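Local structure of twin-arginine translocation pathway signal (Rhodoferax ferrireducens, 5IM2) at residues 136-141 / 165-170; 126-131 / 352-357. The protein probably serves as the solute-binding protein of a TRAP transporter, capturing small carboxylates such as the benzoate bound in its cleft. All coordinates share one frame; numbering follows the deposited sequence.

Contact 1: 136-141 / 165-170; sequences TNAEAT and LQVHGP
The N-terminal turn of helix 138-152 packs on 165-170, which runs on from strand 161-167, an outermost strand of the five-stranded sheet in the type 2 periplasmic-binding-protein fold of the DctP family. A138 and T141, one turn apart, meet V167 from the helix side. CG2 of V167 does most of the touching. V167 CG2 lies 3.7 Å from A138 O and 3.8 Å from T141 CB. CG1 of V167 stands anti to the carbonyl carbon (chi1 -57°), which leaves CG2 between the backbone N and the carbonyl carbon, facing the helix. The side chains of T141 and V167 cross at about a right angle. Further along, A138 CB rests 3.6 Å from H168 O, a carbonyl hydrogen-bonded to T260 OG1.

N137 is the N-cap. N137 OD1 accepts from A140 N at 2.9 Å in a nearly straight bond, with the donor above the amide plane. N137 O takes two donors, T141 N and T141 OG1. The hydroxyl is turned back into the first turn, while T141 CG2, anti to the backbone N, lies 3.9 Å from V167 CG2. An alanine here loses OG1 and CG2, and would probably leave N137 O with only the backbone N of the pair and a gap beside V167 CG2.

The other side of this segment serves the ligand pocket. H168 has its CB directed away from the helix, and its side chain touches benzoate. The imidazole is held by its own backbone neighbour: H168 ND1 donates to G169 O at 2.7 Å, in the ring plane and on a lone pair of the carbonyl.

Contact 2: 126-131 / 352-357; sequences IEVFEL and QLLTTA
V128 and A357 face each other across this contact, each with its CB directed at the other segment. A357 CB sits against both branches of V128, 3.7 Å from CG2 and 3.8 Å from CG1. V128 CG2 also meets L354 CD1 at 3.8 Å, so it touches two residues one helical turn apart. L354 begins differently. Its CB leaves to the side, and CG stands anti to the backbone N (chi1 176°). From there L354 CD1 reaches V128 CG2 and lies 4.1 Å from L131 CD1. The L354 side chain runs obliquely to those of V128 and L131. F129 closes the other end: its ring approaches A357 CB obliquely through CZ, at 4.1 Å. The same ring stacks edge-to-face with Y148 of helix 138-152.

The contact joins 3-10 residues 126-130, part of a segment that begins earlier, and L131 to helix 350-367 near the C-terminus. W339 of helix 334-345 touches V128 and L131 as well. E127 and E130 turn elsewhere, with E127 OE2 in a salt bridge to R196. Methyl and ring carbons make up the side-chain contacts between the segments, so their fit depends on shape and burial rather than on directed polar bonds.

In the fold
Both contacts are buried, but contact 1 lies about 8 Å from the chain centre and contact 2 about 15 Å, centre to centre. Contact 1 joins segments 24 residues apart, contact 2 segments 221 apart. Contact 1 borders the benzoate pocket through H168. Contact 2 ties the loop before helix 138-152 to a late helix; the F129 side chain is about 14 Å from the ligand. The two meet: T141 CG2 packs on F129 CD1, and L165 CD2 on I126 CD1. Helix 138-152 supplies A138 and T141 to contact 1 and Y148 beside contact 2. Contact 1 mixes methyl packing with carbonyl oxygens and helix capping nearer the ligand; contact 2 rests on methyl and ring carbons farther out.

Contact 1: 136-141 / 165-170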
ATOM      1  N   THR A 136      -5.843 -11.927   2.063  1.00 15.98           N
ATOM      2  CA  THR A 136      -6.897 -12.307   2.990  1.00 16.11           C
ATOM      3  C   THR A 136      -7.254 -11.071   3.831  1.00 15.20           C
ATOM      4  O   THR A 136      -8.179 -10.325   3.479  1.00 18.98           O
ATOM      5  CB  THR A 136      -6.446 -13.479   3.850  1.00 18.30           C
ATOM      6  OG1 THR A 136      -5.198 -13.165   4.455  1.00 15.64           O
ATOM      7  CG2 THR A 136      -6.239 -14.710   3.009  1.00 19.61           C
ATOM      8  N   ASN A 137      -6.498 -10.813   4.901  1.00 14.75           N
ATOM      9  CA  ASN A 137      -6.569  -9.541   5.627  1.00 16.19           C
ATOM     10  C   ASN A 137      -5.195  -8.872   5.636  1.00 15.35           C
ATOM     11  O   ASN A 137      -4.175  -9.506   5.361  1.00 16.64           O
ATOM     12  CB  ASN A 137      -7.082  -9.759   7.054  1.00 18.61           C
ATOM     13  CG  ASN A 137      -6.177 -10.613   7.858  1.00 15.64           C
ATOM     14  OD1 ASN A 137      -5.174 -10.137   8.324  1.00 16.78           O
ATOM     15  ND2 ASN A 137      -6.527 -11.902   8.040  1.00 22.02           N
ATOM     16  N   ALA A 138      -5.167  -7.567   5.907  1.00 13.75           N
ATOM     17  CA  ALA A 138      -3.912  -6.822   5.789  1.00 10.34           C
ATOM     18  C   ALA A 138      -2.852  -7.280   6.789  1.00 10.39           C
ATOM     19  O   ALA A 138      -1.664  -7.293   6.457  1.00 15.06           O
ATOM     20  CB  ALA A 138      -4.170  -5.325   5.936  1.00 14.41           C
ATOM     21  N   GLU A 139      -3.242  -7.620   8.026  1.00 12.86           N
ATOM     22  CA  GLU A 139      -2.243  -8.072   8.993  1.00 17.93           C
ATOM     23  C   GLU A 139      -1.542  -9.331   8.493  1.00 15.84           C
ATOM     24  O   GLU A 139      -0.310  -9.393   8.436  1.00 13.05           O
ATOM     25  CB  GLU A 139      -2.869  -8.334  10.366  1.00 15.42           C
ATOM     26  CG  GLU A 139      -1.868  -8.783  11.399  1.00 15.40           C
ATOM     27  CD  GLU A 139      -2.537  -9.169  12.701  1.00 21.70           C
ATOM     28  OE1 GLU A 139      -3.793  -9.074  12.785  1.00 20.98           O
ATOM     29  OE2 GLU A 139      -1.806  -9.609  13.622  1.00 20.60           O
ATOM     30  N   ALA A 140      -2.319 -10.342   8.127  1.00 14.13           N
ATOM     31  CA  ALA A 140      -1.740 -11.596   7.643  1.00 15.07           C
ATOM     32  C   ALA A 140      -0.917 -11.390   6.380  1.00 14.62           C
ATOM     33  O   ALA A 140       0.214 -11.895   6.268  1.00 14.29           O
ATOM     34  CB  ALA A 140      -2.868 -12.610   7.432  1.00 14.97           C
ATOM     35  N   THR A 141      -1.460 -10.643   5.419  1.00 13.84           N
ATOM     36  CA  THR A 141      -0.772 -10.427   4.147  1.00 12.80           C
ATOM     37  C   THR A 141       0.485  -9.581   4.320  1.00 11.71           C
ATOM     38  O   THR A 141       1.467  -9.758   3.581  1.00 13.01           O
ATOM     39  CB  THR A 141      -1.757  -9.805   3.158  1.00 13.39           C
ATOM     40  OG1 THR A 141      -2.920 -10.649   3.103  1.00 16.40           O
ATOM     41  CG2 THR A 141      -1.172  -9.722   1.767  1.00 14.41           C
ATOM     42  N   LEU A 165       7.452  -3.978   5.999  1.00 14.20           N
ATOM     43  CA  LEU A 165       6.759  -4.163   4.725  1.00 12.78           C
ATOM     44  C   LEU A 165       5.303  -4.489   5.026  1.00 16.94           C
ATOM     45  O   LEU A 165       5.041  -5.284   5.929  1.00 19.08           O
ATOM     46  CB  LEU A 165       7.372  -5.315   3.910  1.00 16.25           C
ATOM     47  CG  LEU A 165       8.754  -5.036   3.366  1.00 16.82           C
ATOM     48  CD1 LEU A 165       9.460  -6.371   3.150  1.00 19.46           C
ATOM     49  CD2 LEU A 165       8.667  -4.216   2.061  1.00 18.42           C
ATOM     50  N   GLN A 166       4.354  -3.897   4.298  1.00 14.05           N
ATOM     51  CA  GLN A 166       2.945  -4.098   4.634  1.00 13.64           C
ATOM     52  C   GLN A 166       2.047  -3.728   3.459  1.00 13.90           C
ATOM     53  O   GLN A 166       2.504  -3.219   2.429  1.00 16.43           O
ATOM     54  CB  GLN A 166       2.575  -3.313   5.901  1.00 15.45           C
ATOM     55  CG  GLN A 166       3.055  -1.865   5.923  1.00 16.99           C
ATOM     56  CD  GLN A 166       1.952  -0.821   5.986  1.00 17.34           C
ATOM     57  OE1 GLN A 166       2.205   0.312   6.324  1.00 18.05           O
ATOM     58  NE2 GLN A 166       0.761  -1.180   5.619  1.00 14.58           N
ATOM     59  N   VAL A 167       0.780  -4.104   3.599  1.00 12.74           N
ATOM     60  CA  VAL A 167      -0.268  -3.826   2.624  1.00 14.90           C
ATOM     61  C   VAL A 167      -1.395  -3.084   3.339  1.00 13.30           C
ATOM     62  O   VAL A 167      -1.433  -3.020   4.572  1.00 15.98           O
ATOM     63  CB  VAL A 167      -0.798  -5.095   1.938  1.00 14.30           C
ATOM     64  CG1 VAL A 167       0.357  -5.825   1.265  1.00 13.95           C
ATOM     65  CG2 VAL A 167      -1.549  -5.976   2.954  1.00 15.42           C
ATOM     66  N   HIS A 168      -2.315  -2.511   2.557  1.00 16.17           N
ATOM     67  CA  HIS A 168      -3.509  -1.897   3.115  1.00 14.25           C
ATOM     68  C   HIS A 168      -4.738  -2.825   3.007  1.00 14.22           C
ATOM     69  O   HIS A 168      -4.650  -3.979   2.593  1.00 15.79           O
ATOM     70  CB  HIS A 168      -3.737  -0.493   2.509  1.00 12.95           C
ATOM     71  CG  HIS A 168      -3.993  -0.427   1.019  1.00 14.62           C
ATOM     72  ND1 HIS A 168      -5.003  -1.128   0.381  1.00 11.58           N
ATOM     73  CD2 HIS A 168      -3.410   0.337   0.061  1.00 12.82           C
ATOM     74  CE1 HIS A 168      -4.989  -0.835  -0.913  1.00 13.67           C
ATOM     75  NE2 HIS A 168      -4.056   0.079  -1.130  1.00 14.58           N
ATOM     76  N   GLY A 169      -5.904  -2.319   3.472  1.00 15.29           N
ATOM     77  CA  GLY A 169      -7.131  -3.074   3.404  1.00 17.33           C
ATOM     78  C   GLY A 169      -7.622  -3.239   1.972  1.00 17.56           C
ATOM     79  O   GLY A 169      -7.026  -2.737   1.016  1.00 15.54           O
ATOM     80  N   PRO A 170      -8.729  -3.953   1.809  1.00 18.63           N
ATOM     81  CA  PRO A 170      -9.203  -4.246   0.446  1.00 14.27           C
ATOM     82  C   PRO A 170      -9.497  -2.987  -0.353  1.00 15.52           C
ATOM     83  O   PRO A 170     -10.085  -2.023   0.146  1.00 16.93           O
ATOM     84  CB  PRO A 170     -10.469  -5.071   0.681  1.00 18.49           C
ATOM     85  CG  PRO A 170     -10.284  -5.660   2.069  1.00 27.98           C
ATOM     86  CD  PRO A 170      -9.531  -4.625   2.841  1.00 22.05           C
TER

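Contact 2: 126-131 / 352-357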
ATOM      1  N   ILE A 126       8.113  -7.597  -5.328  1.00 16.41           N
ATOM      2  CA  ILE A 126       7.148  -7.367  -4.264  1.00 16.89           C
ATOM      3  C   ILE A 126       5.737  -7.200  -4.822  1.00 15.17           C
ATOM      4  O   ILE A 126       4.743  -7.318  -4.087  1.00 14.14           O
ATOM      5  CB  ILE A 126       7.560  -6.150  -3.416  1.00 16.01           C
ATOM      6  CG1 ILE A 126       6.742  -6.135  -2.136  1.00 17.33           C
ATOM      7  CG2 ILE A 126       7.396  -4.853  -4.168  1.00 16.97           C
ATOM      8  CD1 ILE A 126       7.045  -4.930  -1.224  1.00 27.47           C
ATOM      9  N   GLU A 127       5.634  -6.940  -6.129  1.00 19.88           N
ATOM     10  CA  GLU A 127       4.354  -6.715  -6.790  1.00 14.06           C
ATOM     11  C   GLU A 127       3.424  -7.924  -6.768  1.00 14.17           C
ATOM     12  O   GLU A 127       2.249  -7.775  -7.102  1.00 14.19           O
ATOM     13  CB  GLU A 127       4.553  -6.350  -8.265  1.00 24.01           C
ATOM     14  CG  GLU A 127       5.206  -5.055  -8.604  1.00 34.51           C
ATOM     15  CD  GLU A 127       5.375  -4.913 -10.135  1.00 34.76           C
ATOM     16  OE1 GLU A 127       5.431  -5.951 -10.874  1.00 27.15           O
ATOM     17  OE2 GLU A 127       5.458  -3.769 -10.606  1.00 41.67           O
ATOM     18  N   VAL A 128       3.915  -9.109  -6.398  1.00 18.91           N
ATOM     19  CA  VAL A 128       3.072 -10.293  -6.347  1.00 16.71           C
ATOM     20  C   VAL A 128       1.868 -10.041  -5.434  1.00 11.88           C
ATOM     21  O   VAL A 128       0.782 -10.604  -5.633  1.00 17.11           O
ATOM     22  CB  VAL A 128       3.924 -11.502  -5.901  1.00 15.21           C
ATOM     23  CG1 VAL A 128       4.353 -11.383  -4.444  1.00 14.27           C
ATOM     24  CG2 VAL A 128       3.192 -12.802  -6.188  1.00 13.34           C
ATOM     25  N   PHE A 129       2.039  -9.202  -4.420  1.00 13.94           N
ATOM     26  CA  PHE A 129       0.970  -8.967  -3.442  1.00 13.82           C
ATOM     27  C   PHE A 129      -0.095  -8.015  -3.938  1.00 11.26           C
ATOM     28  O   PHE A 129      -1.167  -7.913  -3.311  1.00 16.38           O
ATOM     29  CB  PHE A 129       1.581  -8.452  -2.136  1.00 15.42           C
ATOM     30  CG  PHE A 129       2.346  -9.512  -1.427  1.00 12.56           C
ATOM     31  CD1 PHE A 129       1.685 -10.503  -0.718  1.00 15.71           C
ATOM     32  CD2 PHE A 129       3.730  -9.611  -1.568  1.00 12.71           C
ATOM     33  CE1 PHE A 129       2.381 -11.523  -0.139  1.00 17.74           C
ATOM     34  CE2 PHE A 129       4.435 -10.635  -0.981  1.00 15.46           C
ATOM     35  CZ  PHE A 129       3.770 -11.599  -0.281  1.00 15.90           C
ATOM     36  N   GLU A 130       0.164  -7.373  -5.073  1.00 13.47           N
ATOM     37  CA  GLU A 130      -0.736  -6.438  -5.733  1.00 15.11           C
ATOM     38  C   GLU A 130      -1.536  -7.095  -6.850  1.00 17.59           C
ATOM     39  O   GLU A 130      -2.376  -6.433  -7.468  1.00 16.26           O
ATOM     40  CB  GLU A 130       0.058  -5.248  -6.300  1.00 14.34           C
ATOM     41  CG  GLU A 130       0.752  -4.479  -5.180  1.00 20.53           C
ATOM     42  CD  GLU A 130       1.557  -3.279  -5.638  1.00 25.32           C
ATOM     43  OE1 GLU A 130       1.765  -3.103  -6.847  1.00 20.01           O
ATOM     44  OE2 GLU A 130       1.989  -2.515  -4.755  1.00 22.25           O
ATOM     45  N   LEU A 131      -1.355  -8.397  -7.075  1.00 12.13           N
ATOM     46  CA  LEU A 131      -2.081  -9.105  -8.113  1.00 12.73           C
ATOM     47  C   LEU A 131      -3.523  -9.346  -7.685  1.00 14.96           C
ATOM     48  O   LEU A 131      -3.865  -9.254  -6.503  1.00 15.94           O
ATOM     49  CB  LEU A 131      -1.395 -10.439  -8.428  1.00 13.92           C
ATOM     50  CG  LEU A 131       0.045 -10.338  -8.947  1.00 15.51           C
ATOM     51  CD1 LEU A 131       0.641 -11.693  -9.015  1.00 16.21           C
ATOM     52  CD2 LEU A 131       0.072  -9.693 -10.308  1.00 20.31           C
ATOM     53  N   GLN A 352       7.793 -19.906  -8.909  1.00 22.74           N
ATOM     54  CA  GLN A 352       8.111 -20.113  -7.498  1.00 18.29           C
ATOM     55  C   GLN A 352       7.656 -18.930  -6.661  1.00 17.93           C
ATOM     56  O   GLN A 352       7.139 -19.115  -5.557  1.00 24.85           O
ATOM     57  CB  GLN A 352       9.608 -20.350  -7.301  1.00 20.73           C
ATOM     58  CG  GLN A 352      10.025 -20.629  -5.841  1.00 26.56           C
ATOM     59  CD  GLN A 352       9.449 -21.917  -5.311  1.00 21.22           C
ATOM     60  OE1 GLN A 352       9.691 -23.006  -5.867  1.00 23.69           O
ATOM     61  NE2 GLN A 352       8.659 -21.810  -4.230  1.00 25.30           N
ATOM     62  N   LEU A 353       7.851 -17.697  -7.156  1.00 18.53           N
ATOM     63  CA  LEU A 353       7.502 -16.537  -6.341  1.00 19.62           C
ATOM     64  C   LEU A 353       6.006 -16.481  -6.062  1.00 18.74           C
ATOM     65  O   LEU A 353       5.576 -16.147  -4.950  1.00 17.21           O
ATOM     66  CB  LEU A 353       7.965 -15.254  -7.026  1.00 18.92           C
ATOM     67  CG  LEU A 353       9.495 -15.100  -7.127  1.00 16.72           C
ATOM     68  CD1 LEU A 353       9.787 -13.938  -8.016  1.00 21.49           C
ATOM     69  CD2 LEU A 353      10.186 -14.922  -5.725  1.00 23.08           C
ATOM     70  N   LEU A 354       5.193 -16.793  -7.066  1.00 16.42           N
ATOM     71  CA  LEU A 354       3.749 -16.730  -6.873  1.00 18.05           C
ATOM     72  C   LEU A 354       3.263 -17.853  -5.963  1.00 17.48           C
ATOM     73  O   LEU A 354       2.393 -17.636  -5.103  1.00 17.75           O
ATOM     74  CB  LEU A 354       3.049 -16.779  -8.223  1.00 19.42           C
ATOM     75  CG  LEU A 354       1.517 -16.811  -8.191  1.00 19.55           C
ATOM     76  CD1 LEU A 354       0.953 -15.549  -7.588  1.00 20.79           C
ATOM     77  CD2 LEU A 354       0.965 -16.999  -9.587  1.00 23.98           C
ATOM     78  N   THR A 355       3.834 -19.044  -6.137  1.00 14.99           N
ATOM     79  CA  THR A 355       3.541 -20.192  -5.280  1.00 17.45           C
ATOM     80  C   THR A 355       3.890 -19.883  -3.827  1.00 17.17           C
ATOM     81  O   THR A 355       3.087 -20.129  -2.908  1.00 18.20           O
ATOM     82  CB  THR A 355       4.304 -21.419  -5.810  1.00 21.17           C
ATOM     83  OG1 THR A 355       3.848 -21.718  -7.130  1.00 25.70           O
ATOM     84  CG2 THR A 355       4.076 -22.649  -4.960  1.00 23.96           C
ATOM     85  N   THR A 356       5.072 -19.311  -3.603  1.00 17.41           N
ATOM     86  CA  THR A 356       5.459 -18.976  -2.246  1.00 17.65           C
ATOM     87  C   THR A 356       4.516 -17.924  -1.677  1.00 15.20           C
ATOM     88  O   THR A 356       4.096 -18.033  -0.515  1.00 15.33           O
ATOM     89  CB  THR A 356       6.925 -18.515  -2.237  1.00 14.96           C
ATOM     90  OG1 THR A 356       7.796 -19.644  -2.502  1.00 17.53           O
ATOM     91  CG2 THR A 356       7.318 -17.866  -0.951  1.00 17.97           C
ATOM     92  N   ALA A 357       4.185 -16.893  -2.466  1.00 15.50           N
ATOM     93  CA  ALA A 357       3.363 -15.813  -1.924  1.00 15.50           C
ATOM     94  C   ALA A 357       2.013 -16.333  -1.437  1.00 16.69           C
ATOM     95  O   ALA A 357       1.549 -15.973  -0.343  1.00 16.15           O
ATOM     96  CB  ALA A 357       3.182 -14.706  -2.962  1.00 16.65           C
TER